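Local coordinates for carboxypeptidase A (Helicoverpa armigera, PDB 1JQG), which probably acts, once its activation peptide is removed, as a zinc-dependent carboxypeptidase of the M14 family that cleaves C-terminal residues from peptides, at residues P60-V65 with W391-L396; H329-Q334 with F377-E382; K348-G353 with E382-R387. All blocks are in the same frame, centred on the assembly; numbering follows the deposited sequence.

Contact 1 (P60-V65 with W391-L396)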
loop_
_atom_site.group_PDB
_atom_site.type_symbol
_atom_site.label_atom_id
_atom_site.label_comp_id
_atom_site.label_asym_id
_atom_site.label_seq_id
_atom_site.Cartn_x
_atom_site.Cartn_y
_atom_site.Cartn_z
ATOM N N PRO A 60 9.569 6.280 -17.210
ATOM C CA PRO A 60 10.796 5.888 -16.532
ATOM C C PRO A 60 10.632 5.538 -15.059
ATOM O O PRO A 60 9.754 6.059 -14.370
ATOM C CB PRO A 60 11.742 7.095 -16.643
ATOM C CG PRO A 60 10.942 8.227 -17.125
ATOM C CD PRO A 60 9.755 7.619 -17.842
ATOM N N GLY A 61 11.414 4.596 -14.570
ATOM C CA GLY A 61 11.280 4.162 -13.192
ATOM C C GLY A 61 12.342 4.755 -12.298
ATOM O O GLY A 61 13.226 5.470 -12.758
ATOM N N LYS A 62 12.162 4.574 -10.993
ATOM C CA LYS A 62 13.093 5.077 -10.000
ATOM C C LYS A 62 13.668 3.951 -9.136
ATOM O O LYS A 62 12.961 3.023 -8.755
ATOM C CB LYS A 62 12.398 6.138 -9.155
ATOM C CG LYS A 62 12.127 7.421 -9.903
ATOM C CD LYS A 62 11.893 8.622 -9.000
ATOM C CE LYS A 62 11.439 9.816 -9.839
ATOM N NZ LYS A 62 10.811 10.933 -9.088
ATOM N N VAL A 63 14.985 4.049 -8.872
ATOM C CA VAL A 63 15.635 3.021 -8.048
ATOM C C VAL A 63 16.620 3.636 -7.063
ATOM O O VAL A 63 17.331 4.586 -7.414
ATOM C CB VAL A 63 16.312 1.968 -8.970
ATOM C CG1 VAL A 63 17.203 2.654 -9.986
ATOM C CG2 VAL A 63 17.021 0.846 -8.232
ATOM N N LEU A 64 16.591 3.131 -5.812
ATOM C CA LEU A 64 17.530 3.603 -4.800
ATOM C C LEU A 64 18.817 2.784 -4.793
ATOM O O LEU A 64 18.772 1.582 -4.620
ATOM C CB LEU A 64 16.854 3.523 -3.425
ATOM C CG LEU A 64 17.668 4.065 -2.232
ATOM C CD1 LEU A 64 17.802 5.563 -2.433
ATOM C CD2 LEU A 64 16.941 3.687 -0.970
ATOM N N VAL A 65 19.939 3.384 -5.113
ATOM C CA VAL A 65 21.218 2.700 -5.253
ATOM C C VAL A 65 22.228 3.111 -4.181
ATOM O O VAL A 65 22.532 4.287 -3.949
ATOM C CB VAL A 65 21.859 2.984 -6.628
ATOM C CG1 VAL A 65 23.241 2.307 -6.724
ATOM C CG2 VAL A 65 20.887 2.686 -7.781
ATOM N N TRP A 391 11.637 17.342 -2.681
ATOM C CA TRP A 391 11.491 16.049 -3.326
ATOM C C TRP A 391 10.429 16.011 -4.422
ATOM O O TRP A 391 9.497 16.812 -4.513
ATOM C CB TRP A 391 11.316 14.971 -2.260
ATOM C CG TRP A 391 10.057 15.041 -1.469
ATOM C CD1 TRP A 391 8.756 14.886 -1.896
ATOM C CD2 TRP A 391 9.999 15.287 -0.046
ATOM N NE1 TRP A 391 7.913 15.029 -0.806
ATOM C CE2 TRP A 391 8.645 15.268 0.328
ATOM C CE3 TRP A 391 10.959 15.553 0.927
ATOM C CZ2 TRP A 391 8.247 15.469 1.634
ATOM C CZ3 TRP A 391 10.544 15.720 2.226
ATOM C CH2 TRP A 391 9.211 15.671 2.581
ATOM N N PHE A 392 10.543 15.000 -5.294
ATOM C CA PHE A 392 9.567 14.757 -6.345
ATOM C C PHE A 392 8.706 13.550 -6.011
ATOM O O PHE A 392 7.731 13.650 -5.266
ATOM C CB PHE A 392 10.288 14.565 -7.683
ATOM C CG PHE A 392 11.344 15.612 -7.932
ATOM C CD1 PHE A 392 12.679 15.262 -8.026
ATOM C CD2 PHE A 392 10.993 16.953 -8.065
ATOM C CE1 PHE A 392 13.647 16.223 -8.248
ATOM C CE2 PHE A 392 11.958 17.919 -8.289
ATOM C CZ PHE A 392 13.285 17.551 -8.380
ATOM N N ASP A 393 8.982 12.432 -6.660
ATOM C CA ASP A 393 8.200 11.217 -6.485
ATOM C C ASP A 393 8.936 10.363 -5.453
ATOM O O ASP A 393 10.164 10.289 -5.541
ATOM C CB ASP A 393 8.012 10.434 -7.777
ATOM C CG ASP A 393 7.372 11.276 -8.868
ATOM O OD1 ASP A 393 6.142 11.499 -8.850
ATOM O OD2 ASP A 393 8.136 11.732 -9.762
ATOM N N GLY A 394 8.228 9.884 -4.440
ATOM C CA GLY A 394 8.821 8.969 -3.494
ATOM C C GLY A 394 7.823 8.548 -2.412
ATOM O O GLY A 394 6.643 8.395 -2.652
ATOM N N PHE A 395 8.350 8.212 -1.237
ATOM C CA PHE A 395 7.524 7.739 -0.153
ATOM C C PHE A 395 7.392 8.759 0.970
ATOM O O PHE A 395 6.586 8.587 1.849
ATOM C CB PHE A 395 8.127 6.425 0.362
ATOM C CG PHE A 395 8.084 5.326 -0.660
ATOM C CD1 PHE A 395 6.910 4.638 -0.950
ATOM C CD2 PHE A 395 9.275 4.975 -1.304
ATOM C CE1 PHE A 395 6.928 3.644 -1.895
ATOM C CE2 PHE A 395 9.278 3.971 -2.276
ATOM C CZ PHE A 395 8.096 3.314 -2.576
ATOM N N LEU A 396 8.213 9.810 0.928
ATOM C CA LEU A 396 8.204 10.871 1.940
ATOM C C LEU A 396 6.919 11.689 1.895
ATOM O O LEU A 396 6.378 11.961 0.845
ATOM C CB LEU A 396 9.398 11.795 1.740
ATOM C CG LEU A 396 10.769 11.112 1.673
ATOM C CD1 LEU A 396 11.837 12.219 1.565
ATOM C CD2 LEU A 396 11.013 10.181 2.840
#

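Contact 2 (H329-Q334 with F377-E382)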
loop_
_atom_site.group_PDB
_atom_site.type_symbol
_atom_site.label_atom_id
_atom_site.label_comp_id
_atom_site.label_asym_id
_atom_site.label_seq_id
_atom_site.Cartn_x
_atom_site.Cartn_y
_atom_site.Cartn_z
ATOM N N HIS A 329 -12.578 -3.122 -15.018
ATOM C CA HIS A 329 -12.012 -1.905 -15.567
ATOM C C HIS A 329 -13.003 -0.739 -15.501
ATOM O O HIS A 329 -12.618 0.397 -15.235
ATOM C CB HIS A 329 -11.528 -2.157 -16.985
ATOM C CG HIS A 329 -10.560 -1.119 -17.483
ATOM N ND1 HIS A 329 -10.978 0.129 -17.930
ATOM C CD2 HIS A 329 -9.222 -1.125 -17.582
ATOM C CE1 HIS A 329 -9.913 0.823 -18.299
ATOM N NE2 HIS A 329 -8.829 0.089 -18.077
ATOM N N LEU A 330 -14.263 -1.008 -15.787
ATOM C CA LEU A 330 -15.330 -0.021 -15.788
ATOM C C LEU A 330 -15.471 0.656 -14.438
ATOM O O LEU A 330 -15.536 1.875 -14.272
ATOM C CB LEU A 330 -16.656 -0.685 -16.172
ATOM C CG LEU A 330 -17.898 0.177 -16.345
ATOM C CD1 LEU A 330 -17.707 1.346 -17.309
ATOM C CD2 LEU A 330 -19.063 -0.650 -16.913
ATOM N N ILE A 331 -15.482 -0.153 -13.347
ATOM C CA ILE A 331 -15.621 0.407 -12.003
ATOM C C ILE A 331 -14.351 1.143 -11.607
ATOM O O ILE A 331 -14.400 2.199 -10.937
ATOM C CB ILE A 331 -15.964 -0.664 -10.977
ATOM C CG1 ILE A 331 -17.339 -1.274 -11.296
ATOM C CG2 ILE A 331 -15.976 -0.185 -9.540
ATOM C CD1 ILE A 331 -17.809 -2.381 -10.394
ATOM N N GLY A 332 -13.211 0.632 -12.072
ATOM C CA GLY A 332 -11.948 1.281 -11.856
ATOM C C GLY A 332 -11.881 2.674 -12.445
ATOM O O GLY A 332 -11.326 3.589 -11.833
ATOM N N VAL A 333 -12.407 2.820 -13.670
ATOM C CA VAL A 333 -12.479 4.096 -14.358
ATOM C C VAL A 333 -13.429 5.070 -13.649
ATOM O O VAL A 333 -13.133 6.262 -13.564
ATOM C CB VAL A 333 -12.954 3.933 -15.821
ATOM C CG1 VAL A 333 -13.121 5.254 -16.566
ATOM C CG2 VAL A 333 -11.940 3.065 -16.548
ATOM N N GLN A 334 -14.492 4.530 -13.081
ATOM C CA GLN A 334 -15.451 5.356 -12.350
ATOM C C GLN A 334 -14.798 5.908 -11.089
ATOM O O GLN A 334 -15.042 7.063 -10.710
ATOM C CB GLN A 334 -16.756 4.602 -12.017
ATOM C CG GLN A 334 -17.585 4.258 -13.240
ATOM C CD GLN A 334 -18.781 3.387 -12.934
ATOM O OE1 GLN A 334 -19.258 3.353 -11.792
ATOM N NE2 GLN A 334 -19.299 2.665 -13.923
ATOM N N PHE A 377 -14.797 -8.161 -7.134
ATOM C CA PHE A 377 -14.114 -6.922 -7.488
ATOM C C PHE A 377 -13.008 -6.671 -6.481
ATOM O O PHE A 377 -13.268 -6.590 -5.264
ATOM C CB PHE A 377 -15.104 -5.754 -7.501
ATOM C CG PHE A 377 -16.288 -5.985 -8.407
ATOM C CD1 PHE A 377 -17.491 -6.434 -7.885
ATOM C CD2 PHE A 377 -16.189 -5.812 -9.768
ATOM C CE1 PHE A 377 -18.585 -6.659 -8.690
ATOM C CE2 PHE A 377 -17.282 -6.046 -10.597
ATOM C CZ PHE A 377 -18.471 -6.455 -10.055
ATOM N N SER A 378 -11.768 -6.578 -6.936
ATOM C CA SER A 378 -10.626 -6.402 -6.040
ATOM C C SER A 378 -9.548 -5.586 -6.737
ATOM O O SER A 378 -9.038 -5.782 -7.823
ATOM C CB SER A 378 -10.110 -7.763 -5.582
ATOM O OG SER A 378 -9.048 -7.698 -4.679
ATOM N N TYR A 379 -9.146 -4.493 -6.111
ATOM C CA TYR A 379 -8.127 -3.601 -6.640
ATOM C C TYR A 379 -6.968 -3.407 -5.656
ATOM O O TYR A 379 -7.102 -3.501 -4.414
ATOM C CB TYR A 379 -8.777 -2.252 -7.020
ATOM C CG TYR A 379 -9.958 -2.406 -7.981
ATOM C CD1 TYR A 379 -11.244 -2.542 -7.438
ATOM C CD2 TYR A 379 -9.813 -2.426 -9.360
ATOM C CE1 TYR A 379 -12.328 -2.697 -8.260
ATOM C CE2 TYR A 379 -10.932 -2.536 -10.173
ATOM C CZ TYR A 379 -12.184 -2.694 -9.625
ATOM O OH TYR A 379 -13.302 -2.861 -10.387
ATOM N N THR A 380 -5.854 -2.975 -6.194
ATOM C CA THR A 380 -4.694 -2.516 -5.453
ATOM C C THR A 380 -4.471 -1.038 -5.798
ATOM O O THR A 380 -4.201 -0.734 -6.952
ATOM C CB THR A 380 -3.472 -3.371 -5.756
ATOM O OG1 THR A 380 -2.323 -2.538 -5.427
ATOM C CG2 THR A 380 -3.312 -3.761 -7.223
ATOM N N TYR A 381 -4.733 -0.148 -4.845
ATOM C CA TYR A 381 -4.598 1.275 -5.046
ATOM C C TYR A 381 -3.153 1.702 -4.928
ATOM O O TYR A 381 -2.381 1.211 -4.127
ATOM C CB TYR A 381 -5.406 2.085 -4.021
ATOM C CG TYR A 381 -6.807 2.470 -4.437
ATOM C CD1 TYR A 381 -7.760 1.545 -4.773
ATOM C CD2 TYR A 381 -7.174 3.791 -4.475
ATOM C CE1 TYR A 381 -9.044 1.908 -5.154
ATOM C CE2 TYR A 381 -8.451 4.197 -4.841
ATOM C CZ TYR A 381 -9.381 3.250 -5.175
ATOM O OH TYR A 381 -10.672 3.599 -5.513
ATOM N N GLU A 382 -2.764 2.629 -5.783
ATOM C CA GLU A 382 -1.443 3.235 -5.753
ATOM C C GLU A 382 -1.682 4.731 -5.624
ATOM O O GLU A 382 -1.918 5.324 -6.656
ATOM C CB GLU A 382 -0.636 2.907 -7.010
ATOM C CG GLU A 382 -0.316 1.422 -7.186
ATOM C CD GLU A 382 0.746 0.945 -6.198
ATOM O OE1 GLU A 382 1.533 1.810 -5.768
ATOM O OE2 GLU A 382 0.812 -0.260 -5.848
#

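Contact 3 (K348-G353 with E382-R387)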
loop_
_atom_site.group_PDB
_atom_site.type_symbol
_atom_site.label_atom_id
_atom_site.label_comp_id
_atom_site.label_asym_id
_atom_site.label_seq_id
_atom_site.Cartn_x
_atom_site.Cartn_y
_atom_site.Cartn_z
ATOM N N LYS A 348 -1.097 14.331 -11.150
ATOM C CA LYS A 348 -1.568 13.768 -12.408
ATOM C C LYS A 348 -2.788 12.863 -12.311
ATOM O O LYS A 348 -3.263 12.605 -11.209
ATOM C CB LYS A 348 -0.453 12.980 -13.112
ATOM C CG LYS A 348 0.002 11.747 -12.347
ATOM C CD LYS A 348 1.283 11.178 -12.960
ATOM C CE LYS A 348 1.742 9.942 -12.217
ATOM N NZ LYS A 348 3.044 9.436 -12.739
ATOM N N ASP A 349 -3.394 12.578 -13.473
ATOM C CA ASP A 349 -4.636 11.776 -13.486
ATOM C C ASP A 349 -4.380 10.302 -13.205
ATOM O O ASP A 349 -3.301 9.778 -13.467
ATOM C CB ASP A 349 -5.338 11.905 -14.827
ATOM C CG ASP A 349 -5.906 13.283 -15.098
ATOM O OD1 ASP A 349 -5.707 13.752 -16.248
ATOM O OD2 ASP A 349 -6.536 13.869 -14.190
ATOM N N TYR A 350 -5.388 9.626 -12.683
ATOM C CA TYR A 350 -5.255 8.207 -12.349
ATOM C C TYR A 350 -5.226 7.301 -13.565
ATOM O O TYR A 350 -6.016 7.474 -14.477
ATOM C CB TYR A 350 -6.374 7.776 -11.386
ATOM C CG TYR A 350 -5.932 7.677 -9.947
ATOM C CD1 TYR A 350 -5.678 8.793 -9.173
ATOM C CD2 TYR A 350 -5.773 6.419 -9.381
ATOM C CE1 TYR A 350 -5.278 8.678 -7.837
ATOM C CE2 TYR A 350 -5.366 6.292 -8.050
ATOM C CZ TYR A 350 -5.132 7.417 -7.294
ATOM O OH TYR A 350 -4.737 7.274 -6.001
ATOM N N ILE A 351 -4.355 6.316 -13.557
ATOM C CA ILE A 351 -4.290 5.254 -14.551
ATOM C C ILE A 351 -5.084 4.027 -14.076
ATOM O O ILE A 351 -5.046 3.664 -12.890
ATOM C CB ILE A 351 -2.805 4.852 -14.726
ATOM C CG1 ILE A 351 -2.007 6.043 -15.249
ATOM C CG2 ILE A 351 -2.635 3.588 -15.560
ATOM C CD1 ILE A 351 -0.509 5.800 -15.373
ATOM N N VAL A 352 -5.747 3.348 -15.003
ATOM C CA VAL A 352 -6.493 2.153 -14.728
ATOM C C VAL A 352 -5.998 1.001 -15.604
ATOM O O VAL A 352 -5.789 1.146 -16.792
ATOM C CB VAL A 352 -8.020 2.359 -14.925
ATOM C CG1 VAL A 352 -8.747 1.101 -14.410
ATOM C CG2 VAL A 352 -8.552 3.546 -14.121
ATOM N N GLY A 353 -5.870 -0.190 -15.069
ATOM C CA GLY A 353 -5.507 -1.333 -15.843
ATOM C C GLY A 353 -5.046 -2.570 -15.072
ATOM O O GLY A 353 -5.003 -2.596 -13.853
ATOM N N GLU A 382 -2.764 2.629 -5.783
ATOM C CA GLU A 382 -1.443 3.235 -5.753
ATOM C C GLU A 382 -1.682 4.731 -5.624
ATOM O O GLU A 382 -1.918 5.324 -6.656
ATOM C CB GLU A 382 -0.636 2.907 -7.010
ATOM C CG GLU A 382 -0.316 1.422 -7.186
ATOM C CD GLU A 382 0.746 0.945 -6.198
ATOM O OE1 GLU A 382 1.533 1.810 -5.768
ATOM O OE2 GLU A 382 0.812 -0.260 -5.848
ATOM N N LEU A 383 -1.666 5.263 -4.430
ATOM C CA LEU A 383 -1.812 6.673 -4.153
ATOM C C LEU A 383 -0.738 7.574 -4.760
ATOM O O LEU A 383 0.303 7.101 -5.146
ATOM C CB LEU A 383 -1.775 6.883 -2.617
ATOM C CG LEU A 383 -2.912 6.216 -1.845
ATOM C CD1 LEU A 383 -2.975 6.787 -0.418
ATOM C CD2 LEU A 383 -4.212 6.379 -2.591
ATOM N N PRO A 384 -1.061 8.828 -5.002
ATOM C CA PRO A 384 -0.213 9.784 -5.675
ATOM C C PRO A 384 1.033 10.056 -4.865
ATOM O O PRO A 384 1.045 10.173 -3.633
ATOM C CB PRO A 384 -1.091 11.046 -5.797
ATOM C CG PRO A 384 -2.502 10.551 -5.747
ATOM C CD PRO A 384 -2.441 9.410 -4.786
ATOM N N ALA A 385 2.150 10.247 -5.554
ATOM C CA ALA A 385 3.380 10.719 -4.958
ATOM C C ALA A 385 3.309 12.247 -4.968
ATOM O O ALA A 385 3.464 12.834 -6.031
ATOM C CB ALA A 385 4.552 10.265 -5.805
ATOM N N TYR A 386 3.072 12.896 -3.846
ATOM C CA TYR A 386 3.046 14.333 -3.757
ATOM C C TYR A 386 4.431 14.989 -3.800
ATOM O O TYR A 386 5.322 14.711 -3.015
ATOM C CB TYR A 386 2.289 14.775 -2.504
ATOM C CG TYR A 386 2.196 16.279 -2.356
ATOM C CD1 TYR A 386 2.938 17.020 -1.449
ATOM C CD2 TYR A 386 1.312 16.963 -3.184
ATOM C CE1 TYR A 386 2.804 18.390 -1.353
ATOM C CE2 TYR A 386 1.167 18.340 -3.095
ATOM C CZ TYR A 386 1.919 19.041 -2.179
ATOM O OH TYR A 386 1.809 20.405 -2.052
ATOM N N ARG A 387 4.570 15.927 -4.718
ATOM C CA ARG A 387 5.810 16.641 -4.963
ATOM C C ARG A 387 5.819 17.995 -4.256
ATOM O O ARG A 387 4.790 18.552 -3.905
ATOM C CB ARG A 387 6.051 16.830 -6.471
ATOM C CG ARG A 387 5.939 15.546 -7.269
ATOM C CD ARG A 387 5.956 15.807 -8.763
ATOM N NE ARG A 387 7.295 16.134 -9.243
ATOM C CZ ARG A 387 7.920 15.498 -10.231
ATOM N NH1 ARG A 387 7.331 14.475 -10.832
ATOM N NH2 ARG A 387 9.135 15.854 -10.626
#

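Contact 1 (P60-V65 with W391-L396)
Lys62 reaches out from strand 61-65 and sets its ammonium group against the carboxylate of Asp393, a salt bridge that joins the activation peptide to the zinc carboxypeptidase part of the chain. The bond runs from Lys62 NZ to Asp393 OD2 at 2.9 Å and uses the anti lone pair of OD2, the one turned away from the other carboxylate oxygen. The two side chains cross at about a right angle, so the lysine arrives across the aspartate, and its NZ also lies 3.9 Å from Phe392 CB. Lys62 can span the gap because CG stands beside the backbone N (chi1 -70°) and the rest of the chain is extended; the nearest CA pair, Lys62 with Asp393, is 8.6 Å apart.

Each of the two charges has a second partner outside this pair. Lys62 NZ also pairs with Glu87, while Asp393 OD2 receives the poorly ordered Arg387, so that acidic and basic groups alternate from Glu87 to Arg387. With an alanine in place of Lys62, Glu87 would probably be left without this cation, and Asp393 would keep Arg387 but lose its tie to strand 61-65.

Procarboxypeptidases typically carry such a globular pro-domain over the active-site side of the enzyme, and the lysine side chain here is about 14 Å from the bound zinc. Strand 61-65 runs between strands 50-53 and 25-30 of the four-stranded antiparallel sheet, with helix 70-80 against Val63 and Val65; residues 391-396 belong to the loop between strand 377-383 and helix 402-421, and rest Trp391 and Leu396 on helix 92-108.

Contact 2 (H329-Q334 with F377-E382)
Ile331 lies over one face of the Phe377 ring, the central touch where helix 325-340 packs on the mixed sheet of this alpha/beta carboxypeptidase fold. The axes of segments 329-334 and 377-382 approach to 9.8 Å, with 51° between their N-to-C directions. Two aromatic residues, Phe377 and Tyr379, rise from the same side of the strand towards the helix, and their ring planes are nearly parallel although the rings lie side by side.

Ile331 divides its branches between them. Its CD1 stands 4.0 Å from the Phe377 centroid and 25° off the ring normal, a CH-pi contact shifted towards the rim, with CE2 the nearest ring atom to CD1 at 3.7 Å. The placement follows from an extended outer chain (chi2 178°), which carries the methyl away from the helix and onto the ring. Each aromatic side chain crosses the isoleucine at about a right angle.

Tyr379 approaches with its hydroxyl end, which slips beneath the helix backbone near Gly332, where no side chain intervenes. That buried hydroxyl is satisfied by donating a hydrogen bond to the carbonyl O of Leu328, one residue ahead of the helical segment, so the tyrosine is both apolar filler and polar tie. Met335 of the same helix covers it further along. Beside the ring end, Tyr379 OH sits 3.5 Å from Ile331 CB and 3.9 Å from Ile331 CG2.

Contact 3 (K348-G353 with E382-R387)
Tyr350 sends its phenol across to Glu382, Leu383 and Pro384, and meets them in turn. Glu382 comes first and offers its backbone: the carbonyl O lies 3.8 Å from Tyr350 CE2, approaching the ring obliquely, and is 3.5 Å from Tyr350 OH. Its carboxylate goes elsewhere. The side chain leads away from Tyr350 and ends about 5 Å from the bound zinc, beside His306, consistent with its predicted role as the proton donor or acceptor of the active site.

At Leu383 the main-chain CA is 3.5 Å from Tyr350 OH. The side chain starts out away from the tyrosine, yet its CD2 curls back to 3.6 Å from the same hydroxyl, while its other surroundings include Thr409 of helix 402-421.

Pro384 closes the sequence of touches. Its CD atom lies 3.4 Å from Tyr350 OH, and its CG is 3.9 Å from Tyr350 CE1; the two side chains cross at about a right angle, with Pro384 CG oblique to the phenol ring.

The tyrosine ring also packs on Ala336 and Ile339 of helix 325-340 and on Ile312 of strand 311-314, and the backbone N of Tyr350 bonds to Asp340. Its chi1 of -101° lies some 40° from a staggered value, which directs the phenol at residues 382-384.

The chemistry is therefore mainly that of shape. Carbons of Leu383 and Pro384 crowd round the single phenol oxygen, so this contact, next to the predicted active-site Glu382, is chiefly apolar in its surroundings and engages that residue through its main chain, while the carboxylate is turned to the zinc side.

How the contacts relate
The three contacts grade from boundary to core. Contact 1 is partly buried and joins the activation peptide to the carboxypeptidase part through charge, whereas contacts 2 and 3 are buried, lie wholly within the carboxypeptidase part and depend chiefly on carbon packing. Contacts 2 and 3 share Glu382 and strand 377-383: contact 2 lays helix 325-340 on the sheet, whereas contact 3 joins the loop leading into the sheet's outermost strand 351-354 to strand 377-383 and the residues after it; Val352 packs against Gly332 between them. Contacts 1 and 3 adjoin through residues 385-387 and 391-393, with Ala385 CB against Asp393, while contacts 1 and 2 do not touch.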